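Local coordinates for protein glycoside Hydrolase (Bacteroides uniformis, PDB 5T9X) that probably hydrolyses agarose or related galactans, as a family 16 glycoside hydrolase from the agarose-degrading pathway of a human gut symbiont, at residues D94-N99 and D178-S183; I107-H112 and G146-C151; I122-P127 and I301-Q306. All blocks are in the same frame, centred on the assembly; numbering follows the deposited sequence.

All three contacts are largely buried and share one mixed β-sheet, but they use it differently. Contact 2 lies within the sheet, pairing strand 106-108 with strand 140-154 through backbone hydrogen bonds, and it buries the most surface. Contact 3 lies close beside it and joins strand 298-304, a neighbour of 140-154, to residues running on from strand 119-122 of the other sheet; its chemistry is mainly aliphatic carbon and a methionine sulfur. Contact 1 is the smallest and has the lowest share of fully buried residues; its loop, running on to exposed A98 and N99, rests aromatic side chains on strand 176-182, which pairs with 298-304. A salt bridge from D94 to R110 ties contact 1 to contact 2.

Contact 1. Residues D94-N99 and D178-S183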
loop_
_atom_site.group_PDB
_atom_site.type_symbol
_atom_site.label_atom_id
_atom_site.label_comp_id
_atom_site.label_asym_id
_atom_site.label_seq_id
_atom_site.Cartn_x
_atom_site.Cartn_y
_atom_site.Cartn_z
ATOM N N ASP A 94 -3.872 -13.994 -4.821
ATOM C CA ASP A 94 -3.665 -13.898 -3.349
ATOM C C ASP A 94 -2.198 -14.124 -2.909
ATOM O O ASP A 94 -1.930 -14.731 -1.862
ATOM C CB ASP A 94 -4.649 -14.833 -2.573
ATOM C CG ASP A 94 -4.651 -16.280 -3.093
ATOM O OD1 ASP A 94 -3.850 -16.591 -4.006
ATOM O OD2 ASP A 94 -5.485 -17.094 -2.615
ATOM N N TYR A 95 -1.261 -13.620 -3.710
ATOM C CA TYR A 95 0.154 -13.617 -3.352
ATOM C C TYR A 95 0.819 -12.398 -3.965
ATOM O O TYR A 95 0.167 -11.614 -4.626
ATOM C CB TYR A 95 0.840 -14.919 -3.808
ATOM C CG TYR A 95 1.954 -15.367 -2.890
ATOM C CD1 TYR A 95 1.681 -15.878 -1.635
ATOM C CD2 TYR A 95 3.291 -15.258 -3.269
ATOM C CE1 TYR A 95 2.709 -16.280 -0.780
ATOM C CE2 TYR A 95 4.325 -15.662 -2.430
ATOM C CZ TYR A 95 4.031 -16.184 -1.191
ATOM O OH TYR A 95 5.047 -16.574 -0.346
ATOM N N TYR A 96 2.106 -12.224 -3.692
ATOM C CA TYR A 96 2.958 -11.170 -4.285
ATOM C C TYR A 96 3.211 -11.569 -5.709
ATOM O O TYR A 96 3.028 -12.731 -6.047
ATOM C CB TYR A 96 4.262 -11.118 -3.486
ATOM C CG TYR A 96 5.307 -10.084 -3.808
ATOM C CD1 TYR A 96 5.100 -8.734 -3.549
ATOM C CD2 TYR A 96 6.578 -10.470 -4.240
ATOM C CE1 TYR A 96 6.100 -7.791 -3.784
ATOM C CE2 TYR A 96 7.579 -9.534 -4.480
ATOM C CZ TYR A 96 7.344 -8.208 -4.243
ATOM O OH TYR A 96 8.353 -7.325 -4.472
ATOM N N HIS A 97 3.670 -10.621 -6.520
ATOM C CA HIS A 97 3.890 -10.832 -7.956
ATOM C C HIS A 97 5.055 -11.802 -8.347
ATOM O O HIS A 97 5.272 -12.054 -9.520
ATOM C CB HIS A 97 3.941 -9.456 -8.721
ATOM C CG HIS A 97 5.229 -8.672 -8.621
ATOM N ND1 HIS A 97 6.413 -9.179 -8.122
ATOM C CD2 HIS A 97 5.521 -7.416 -9.039
ATOM C CE1 HIS A 97 7.354 -8.258 -8.182
ATOM N NE2 HIS A 97 6.842 -7.183 -8.750
ATOM N N ALA A 98 5.795 -12.314 -7.367
ATOM C CA ALA A 98 6.933 -13.227 -7.572
ATOM C C ALA A 98 6.920 -14.166 -6.380
ATOM O O ALA A 98 6.233 -13.886 -5.387
ATOM C CB ALA A 98 8.258 -12.455 -7.625
ATOM N N ASN A 99 7.678 -15.253 -6.445
ATOM C CA ASN A 99 7.650 -16.233 -5.373
ATOM C C ASN A 99 8.571 -15.842 -4.185
ATOM O O ASN A 99 9.565 -16.483 -3.901
ATOM C CB ASN A 99 7.949 -17.621 -5.926
ATOM C CG ASN A 99 7.634 -18.735 -4.932
ATOM O OD1 ASN A 99 7.112 -18.504 -3.817
ATOM N ND2 ASN A 99 7.979 -19.963 -5.316
ATOM N N ASP A 178 -0.571 -1.626 3.711
ATOM C CA ASP A 178 0.027 -1.108 2.464
ATOM C C ASP A 178 -0.849 -1.267 1.237
ATOM O O ASP A 178 -1.369 -2.367 0.959
ATOM C CB ASP A 178 1.332 -1.840 2.113
ATOM C CG ASP A 178 2.418 -1.723 3.190
ATOM O OD1 ASP A 178 2.816 -0.586 3.569
ATOM O OD2 ASP A 178 2.895 -2.786 3.637
ATOM N N VAL A 179 -0.920 -0.182 0.469
ATOM C CA VAL A 179 -1.462 -0.182 -0.898
ATOM C C VAL A 179 -0.424 0.479 -1.781
ATOM O O VAL A 179 -0.063 1.621 -1.532
ATOM C CB VAL A 179 -2.796 0.591 -0.992
ATOM C CG1 VAL A 179 -3.350 0.574 -2.414
ATOM C CG2 VAL A 179 -3.802 -0.032 -0.052
ATOM N N TRP A 180 0.060 -0.226 -2.812
ATOM C CA TRP A 180 1.224 0.259 -3.587
ATOM C C TRP A 180 1.381 -0.363 -4.957
ATOM O O TRP A 180 0.683 -1.290 -5.322
ATOM C CB TRP A 180 2.518 0.113 -2.771
ATOM C CG TRP A 180 2.829 -1.271 -2.294
ATOM C CD1 TRP A 180 2.097 -2.027 -1.439
ATOM C CD2 TRP A 180 4.003 -2.039 -2.599
ATOM N NE1 TRP A 180 2.714 -3.251 -1.216
ATOM C CE2 TRP A 180 3.900 -3.273 -1.894
ATOM C CE3 TRP A 180 5.113 -1.814 -3.399
ATOM C CZ2 TRP A 180 4.887 -4.290 -1.971
ATOM C CZ3 TRP A 180 6.114 -2.818 -3.474
ATOM C CH2 TRP A 180 5.982 -4.046 -2.766
ATOM N N MET A 181 2.288 0.194 -5.736
ATOM C CA MET A 181 2.437 -0.191 -7.119
ATOM C C MET A 181 3.902 -0.457 -7.358
ATOM O O MET A 181 4.738 0.261 -6.864
ATOM C CB MET A 181 1.913 0.915 -8.027
ATOM C CG MET A 181 0.489 1.290 -7.700
ATOM S SD MET A 181 -0.329 2.231 -8.982
ATOM C CE MET A 181 0.411 3.838 -8.799
ATOM N N LEU A 182 4.183 -1.519 -8.094
ATOM C CA LEU A 182 5.529 -1.942 -8.366
ATOM C C LEU A 182 5.624 -2.537 -9.790
ATOM O O LEU A 182 4.785 -3.347 -10.178
ATOM C CB LEU A 182 5.931 -2.975 -7.313
ATOM C CG LEU A 182 7.310 -3.640 -7.418
ATOM C CD1 LEU A 182 8.418 -2.609 -7.209
ATOM C CD2 LEU A 182 7.398 -4.776 -6.400
ATOM N N SER A 183 6.655 -2.126 -10.534
ATOM C CA SER A 183 6.946 -2.663 -11.854
ATOM C C SER A 183 7.416 -4.108 -11.725
ATOM O O SER A 183 8.056 -4.425 -10.732
ATOM C CB SER A 183 8.033 -1.843 -12.552
ATOM O OG SER A 183 9.284 -1.955 -11.885
#
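Y96 and H97 converge on a single methyl group, L182 CD2, which makes the tightest part of this contact. CD2 lies 3.3 Å from Y96 OH and 3.4 Å from H97 NE2, both van der Waals approaches of a carbon to a polar atom. With CG anti to the backbone N (chi1 -177°), the phenol of Y96 stretches across to the strand, where its CE1 also comes 3.9 Å from W180 CH2; the indole carbon sits at the edge of the tyrosine ring, near its plane, and the two side chains cross at about a right angle. H97 supports the phenol from one face, ND1 standing 3.8 Å above the ring plane toward its rim.

Beyond these tips the packing is sparse. The backbones keep well apart, H97 CA and L182 CA being 9.0 Å from each other, and the loop runs on to exposed A98 and N99. The CB of S183 points away from the loop, and its OG is hydrogen-bonded to D185 OD1 and Q188 N.

The loop follows strand 92-93 and lies across the mixed sheet: Y96 and H97 also rest on C151 and T153 of strand 140-154, while strand 176-182 runs between strands 188-195 and 298-304.

Contact 2. Residues I107-H112 and G146-C151; sequences IWQRDH and GTYTGC
I107 N to T147 O (2.9 Å), T149 N to I107 O (3.3 Å) and Q109 N to T149 O (2.8 Å) form the backbone ladder of a short parallel strand pair, with I107 opposite Y148 and W108 opposite T149. Side chains leave it on two faces. On one, the indole of W108 is covered by C151: CB sits 3.5 Å from the centroid of the five-membered ring, almost on its normal, and SG lies over the six-membered ring, a CH-π contact joined to a sulfur-aromatic one. The C151 sulfur is anti to the backbone N (chi1 -169°), which carries it out over the benzo half. T149 CG2 touches W108 CD1 at 3.5 Å, and W108 NE1 is bonded to M303 O.

On the other face Y148 is held from several sides. I107 CB meets its CD1, while the bent side chain of Q109 lies over one face, CG 3.7 Å from Y148 CG and the amide plane only 14° from the ring plane. H112, at the end of a 3-10 turn, receives the tyrosine's edge on its own face in an offset edge-to-face pair, planes 83° apart. Its imidazole is fixed at both nitrogens, ND1 donating to D111 OD1 (2.7 Å) and NE2 bonded to S125 OG. Replacing H112 with an alanine would probably open a gap beside Y148 CB and leave D111 and S125 without the ring that links them.

The pairing is a parallel junction in a sheet whose other strand pairs are antiparallel, and it adds strand 106-108 to one sheet of the β-sandwich (jelly roll) expected of family 16 glycoside hydrolases.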
loop_
_atom_site.group_PDB
_atom_site.type_symbol
_atom_site.label_atom_id
_atom_site.label_comp_id
_atom_site.label_asym_id
_atom_site.label_seq_id
_atom_site.Cartn_x
_atom_site.Cartn_y
_atom_site.Cartn_z
ATOM N N ILE A 107 5.728 -13.591 6.561
ATOM C CA ILE A 107 5.574 -14.787 5.728
ATOM C C ILE A 107 4.144 -14.739 5.173
ATOM O O ILE A 107 3.194 -15.070 5.874
ATOM C CB ILE A 107 5.769 -16.095 6.532
ATOM C CG1 ILE A 107 7.141 -16.135 7.213
ATOM C CG2 ILE A 107 5.588 -17.321 5.630
ATOM C CD1 ILE A 107 7.232 -17.257 8.241
ATOM N N TRP A 108 3.996 -14.303 3.926
ATOM C CA TRP A 108 2.694 -14.196 3.304
ATOM C C TRP A 108 2.078 -15.577 3.109
ATOM O O TRP A 108 2.785 -16.564 2.877
ATOM C CB TRP A 108 2.794 -13.454 1.990
ATOM C CG TRP A 108 3.096 -11.983 2.164
ATOM C CD1 TRP A 108 2.519 -11.124 3.047
ATOM C CD2 TRP A 108 4.023 -11.201 1.407
ATOM N NE1 TRP A 108 3.033 -9.854 2.893
ATOM C CE2 TRP A 108 3.950 -9.880 1.884
ATOM C CE3 TRP A 108 4.895 -11.491 0.358
ATOM C CZ2 TRP A 108 4.723 -8.871 1.371
ATOM C CZ3 TRP A 108 5.640 -10.498 -0.156
ATOM C CH2 TRP A 108 5.570 -9.194 0.351
ATOM N N GLN A 109 0.756 -15.620 3.275
ATOM C CA GLN A 109 -0.045 -16.836 3.173
ATOM C C GLN A 109 -1.285 -16.536 2.346
ATOM O O GLN A 109 -1.958 -15.529 2.593
ATOM C CB GLN A 109 -0.503 -17.278 4.559
ATOM C CG GLN A 109 0.614 -17.595 5.538
ATOM C CD GLN A 109 1.355 -18.870 5.185
ATOM O OE1 GLN A 109 2.530 -18.844 4.864
ATOM N NE2 GLN A 109 0.660 -19.983 5.227
ATOM N N ARG A 110 -1.613 -17.409 1.400
ATOM C CA ARG A 110 -2.823 -17.231 0.578
ATOM C C ARG A 110 -4.110 -17.185 1.425
ATOM O O ARG A 110 -5.009 -16.359 1.184
ATOM C CB ARG A 110 -2.935 -18.337 -0.484
ATOM C CG ARG A 110 -1.861 -18.276 -1.550
ATOM C CD ARG A 110 -2.014 -19.338 -2.616
ATOM N NE ARG A 110 -0.877 -19.281 -3.528
ATOM C CZ ARG A 110 -0.722 -18.410 -4.531
ATOM N NH1 ARG A 110 -1.634 -17.471 -4.800
ATOM N NH2 ARG A 110 0.379 -18.469 -5.278
ATOM N N ASP A 111 -4.178 -18.055 2.426
ATOM C CA ASP A 111 -5.388 -18.167 3.241
ATOM C C ASP A 111 -5.581 -17.028 4.228
ATOM O O ASP A 111 -6.582 -17.010 4.913
ATOM C CB ASP A 111 -5.462 -19.547 3.952
ATOM C CG ASP A 111 -4.428 -19.714 5.071
ATOM O OD1 ASP A 111 -3.810 -18.736 5.531
ATOM O OD2 ASP A 111 -4.237 -20.855 5.511
ATOM N N HIS A 112 -4.630 -16.097 4.313
ATOM C CA HIS A 112 -4.814 -14.863 5.090
ATOM C C HIS A 112 -5.485 -13.745 4.278
ATOM O O HIS A 112 -5.628 -12.626 4.786
ATOM C CB HIS A 112 -3.482 -14.420 5.708
ATOM C CG HIS A 112 -3.123 -15.207 6.923
ATOM N ND1 HIS A 112 -3.022 -16.583 6.913
ATOM C CD2 HIS A 112 -2.897 -14.825 8.202
ATOM C CE1 HIS A 112 -2.732 -17.013 8.129
ATOM N NE2 HIS A 112 -2.654 -15.966 8.932
ATOM N N GLY A 146 8.334 -16.138 12.884
ATOM C CA GLY A 146 7.633 -15.612 11.729
ATOM C C GLY A 146 6.268 -15.043 12.060
ATOM O O GLY A 146 5.679 -15.379 13.083
ATOM N N THR A 147 5.785 -14.165 11.190
ATOM C CA THR A 147 4.476 -13.574 11.325
ATOM C C THR A 147 3.718 -13.828 10.031
ATOM O O THR A 147 4.139 -13.377 8.990
ATOM C CB THR A 147 4.620 -12.087 11.592
ATOM O OG1 THR A 147 5.536 -11.900 12.689
ATOM C CG2 THR A 147 3.287 -11.492 11.928
ATOM N N TYR A 148 2.634 -14.591 10.092
ATOM C CA TYR A 148 1.849 -14.901 8.909
ATOM C C TYR A 148 0.921 -13.731 8.620
ATOM O O TYR A 148 0.310 -13.175 9.536
ATOM C CB TYR A 148 0.977 -16.132 9.113
ATOM C CG TYR A 148 1.631 -17.479 9.117
ATOM C CD1 TYR A 148 3.021 -17.643 9.040
ATOM C CD2 TYR A 148 0.837 -18.627 9.254
ATOM C CE1 TYR A 148 3.593 -18.915 9.051
ATOM C CE2 TYR A 148 1.397 -19.899 9.265
ATOM C CZ TYR A 148 2.774 -20.036 9.161
ATOM O OH TYR A 148 3.317 -21.290 9.163
ATOM N N THR A 149 0.817 -13.362 7.348
ATOM C CA THR A 149 -0.132 -12.357 6.931
ATOM C C THR A 149 -0.438 -12.555 5.461
ATOM O O THR A 149 -0.224 -13.656 4.934
ATOM C CB THR A 149 0.371 -10.944 7.279
ATOM O OG1 THR A 149 -0.693 -10.008 7.117
ATOM C CG2 THR A 149 1.555 -10.538 6.410
ATOM N N GLY A 150 -0.963 -11.542 4.790
ATOM C CA GLY A 150 -1.377 -11.699 3.392
ATOM C C GLY A 150 -0.901 -10.641 2.417
ATOM O O GLY A 150 -0.540 -9.553 2.812
ATOM N N CYS A 151 -0.927 -10.989 1.136
ATOM C CA CYS A 151 -0.545 -10.101 0.057
ATOM C C CYS A 151 -1.399 -10.372 -1.174
ATOM O O CYS A 151 -1.653 -11.521 -1.517
ATOM C CB CYS A 151 0.918 -10.326 -0.289
ATOM S SG CYS A 151 1.619 -9.087 -1.387
#

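Contact 3. Residues I122-P127 and I301-Q306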
loop_
_atom_site.group_PDB
_atom_site.type_symbol
_atom_site.label_atom_id
_atom_site.label_comp_id
_atom_site.label_asym_id
_atom_site.label_seq_id
_atom_site.Cartn_x
_atom_site.Cartn_y
_atom_site.Cartn_z
ATOM N N ILE A 122 -7.318 -8.553 5.048
ATOM C CA ILE A 122 -6.035 -9.203 5.199
ATOM C C ILE A 122 -5.792 -9.414 6.670
ATOM O O ILE A 122 -5.684 -8.452 7.393
ATOM C CB ILE A 122 -4.917 -8.346 4.607
ATOM C CG1 ILE A 122 -5.219 -8.086 3.149
ATOM C CG2 ILE A 122 -3.547 -9.036 4.751
ATOM C CD1 ILE A 122 -4.118 -7.337 2.452
ATOM N N GLU A 123 -5.696 -10.671 7.105
ATOM C CA GLU A 123 -5.454 -10.961 8.521
ATOM C C GLU A 123 -3.979 -11.234 8.865
ATOM O O GLU A 123 -3.154 -11.454 7.997
ATOM C CB GLU A 123 -6.408 -12.058 9.067
ATOM C CG GLU A 123 -6.299 -13.500 8.551
ATOM C CD GLU A 123 -7.005 -14.527 9.484
ATOM O OE1 GLU A 123 -7.969 -14.135 10.200
ATOM O OE2 GLU A 123 -6.591 -15.722 9.523
ATOM N N THR A 124 -3.686 -11.191 10.158
ATOM C CA THR A 124 -2.388 -11.523 10.701
ATOM C C THR A 124 -2.515 -12.528 11.851
ATOM O O THR A 124 -3.327 -12.352 12.730
ATOM C CB THR A 124 -1.726 -10.253 11.204
ATOM O OG1 THR A 124 -1.650 -9.348 10.111
ATOM C CG2 THR A 124 -0.334 -10.514 11.717
ATOM N N SER A 125 -1.698 -13.571 11.836
ATOM C CA SER A 125 -1.678 -14.551 12.900
ATOM C C SER A 125 -0.265 -15.021 13.093
ATOM O O SER A 125 0.612 -14.675 12.321
ATOM C CB SER A 125 -2.589 -15.734 12.569
ATOM O OG SER A 125 -2.024 -16.584 11.587
ATOM N N ARG A 126 -0.066 -15.822 14.127
ATOM C CA ARG A 126 1.199 -16.487 14.376
ATOM C C ARG A 126 0.912 -17.803 15.091
ATOM O O ARG A 126 0.624 -17.804 16.284
ATOM C CB ARG A 126 2.133 -15.591 15.212
ATOM C CG ARG A 126 3.494 -16.215 15.458
ATOM C CD ARG A 126 4.411 -15.346 16.283
ATOM N NE ARG A 126 4.724 -14.076 15.637
ATOM C CZ ARG A 126 4.634 -12.867 16.201
ATOM N NH1 ARG A 126 4.269 -12.711 17.462
ATOM N NH2 ARG A 126 4.926 -11.775 15.491
ATOM N N PRO A 127 0.998 -18.931 14.377
ATOM C CA PRO A 127 0.839 -20.238 15.026
ATOM C C PRO A 127 1.854 -20.522 16.156
ATOM O O PRO A 127 2.869 -19.828 16.276
ATOM C CB PRO A 127 1.074 -21.226 13.885
ATOM C CG PRO A 127 0.916 -20.451 12.641
ATOM C CD PRO A 127 1.346 -19.068 12.957
ATOM N N ILE A 301 -1.645 -4.902 -2.559
ATOM C CA ILE A 301 -2.272 -4.577 -1.307
ATOM C C ILE A 301 -1.773 -5.630 -0.343
ATOM O O ILE A 301 -1.935 -6.831 -0.628
ATOM C CB ILE A 301 -3.816 -4.654 -1.417
ATOM C CG1 ILE A 301 -4.332 -3.772 -2.554
ATOM C CG2 ILE A 301 -4.473 -4.237 -0.105
ATOM C CD1 ILE A 301 -5.805 -3.956 -2.869
ATOM N N ASN A 302 -1.191 -5.226 0.787
ATOM C CA ASN A 302 -0.756 -6.222 1.768
ATOM C C ASN A 302 -0.634 -5.722 3.191
ATOM O O ASN A 302 -0.840 -4.540 3.470
ATOM C CB ASN A 302 0.573 -6.827 1.299
ATOM C CG ASN A 302 1.760 -5.858 1.386
ATOM O OD1 ASN A 302 1.775 -4.935 2.168
ATOM N ND2 ASN A 302 2.798 -6.137 0.618
ATOM N N MET A 303 -0.265 -6.625 4.093
ATOM C CA MET A 303 0.418 -6.202 5.312
ATOM C C MET A 303 1.833 -6.784 5.392
ATOM O O MET A 303 2.130 -7.809 4.791
ATOM C CB MET A 303 -0.376 -6.562 6.548
ATOM C CG MET A 303 -1.806 -6.046 6.609
ATOM S SD MET A 303 -2.718 -6.707 8.058
ATOM C CE MET A 303 -2.072 -5.627 9.312
ATOM N N GLU A 304 2.696 -6.103 6.139
ATOM C CA GLU A 304 4.098 -6.479 6.306
ATOM C C GLU A 304 4.495 -6.287 7.767
ATOM O O GLU A 304 4.175 -5.277 8.371
ATOM C CB GLU A 304 5.013 -5.600 5.430
ATOM C CG GLU A 304 4.837 -5.783 3.929
ATOM C CD GLU A 304 5.668 -4.839 3.045
ATOM O OE1 GLU A 304 6.458 -4.000 3.571
ATOM O OE2 GLU A 304 5.511 -4.935 1.785
ATOM N N ASP A 305 5.186 -7.274 8.329
ATOM C CA ASP A 305 5.987 -7.092 9.543
ATOM C C ASP A 305 7.389 -6.711 9.089
ATOM O O ASP A 305 8.226 -7.580 8.834
ATOM C CB ASP A 305 6.039 -8.391 10.349
ATOM C CG ASP A 305 6.469 -8.181 11.766
ATOM O OD1 ASP A 305 6.886 -7.046 12.128
ATOM O OD2 ASP A 305 6.356 -9.172 12.516
ATOM N N GLN A 306 7.621 -5.411 8.948
ATOM C CA GLN A 306 8.808 -4.920 8.252
ATOM C C GLN A 306 10.057 -5.098 9.089
ATOM O O GLN A 306 10.007 -4.891 10.292
ATOM C CB GLN A 306 8.635 -3.460 7.884
ATOM C CG GLN A 306 7.646 -3.257 6.752
ATOM C CD GLN A 306 7.329 -1.796 6.506
ATOM O OE1 GLN A 306 7.597 -0.937 7.342
ATOM N NE2 GLN A 306 6.732 -1.511 5.359
#
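I122 and M303 pack between the two sheets of a β-sandwich, the jelly-roll fold expected of family 16: I122 ends strand 119-122 of the antiparallel sheet, while M303 lies on strand 298-304 of the mixed sheet. The methionine can be followed outward. Its CB stands 4.4 Å from I122 CG2, and CG comes closer to that methyl at 3.9 Å, the two side chains sliding past each other in opposite directions. An extended chi2 (173°) then brings SD against two oxygens, I122 O and T124 OG1, each 3.5 Å away and about 90° apart as seen from the sulfur. The chain bends at chi3, and CE finishes 3.8 Å from T124 OG1, a hydroxyl already bonded to T149 OG1.

The other branch of I122 reaches over to the partner strand. CD1 reaches N302 CA at 3.6 Å and rests against I301 CG2, so the isoleucine spans three consecutive residues of strand 298-304.

Toward the loop ends the contact turns polar. R126 is anchored by P316 O and G146 O, D305 by S315 OG. R126 NH2 and D305 OD2 face each other at 4.2 Å, too far for a salt bridge, yet both are hydrogen-bonded to one atom, T147 OG1.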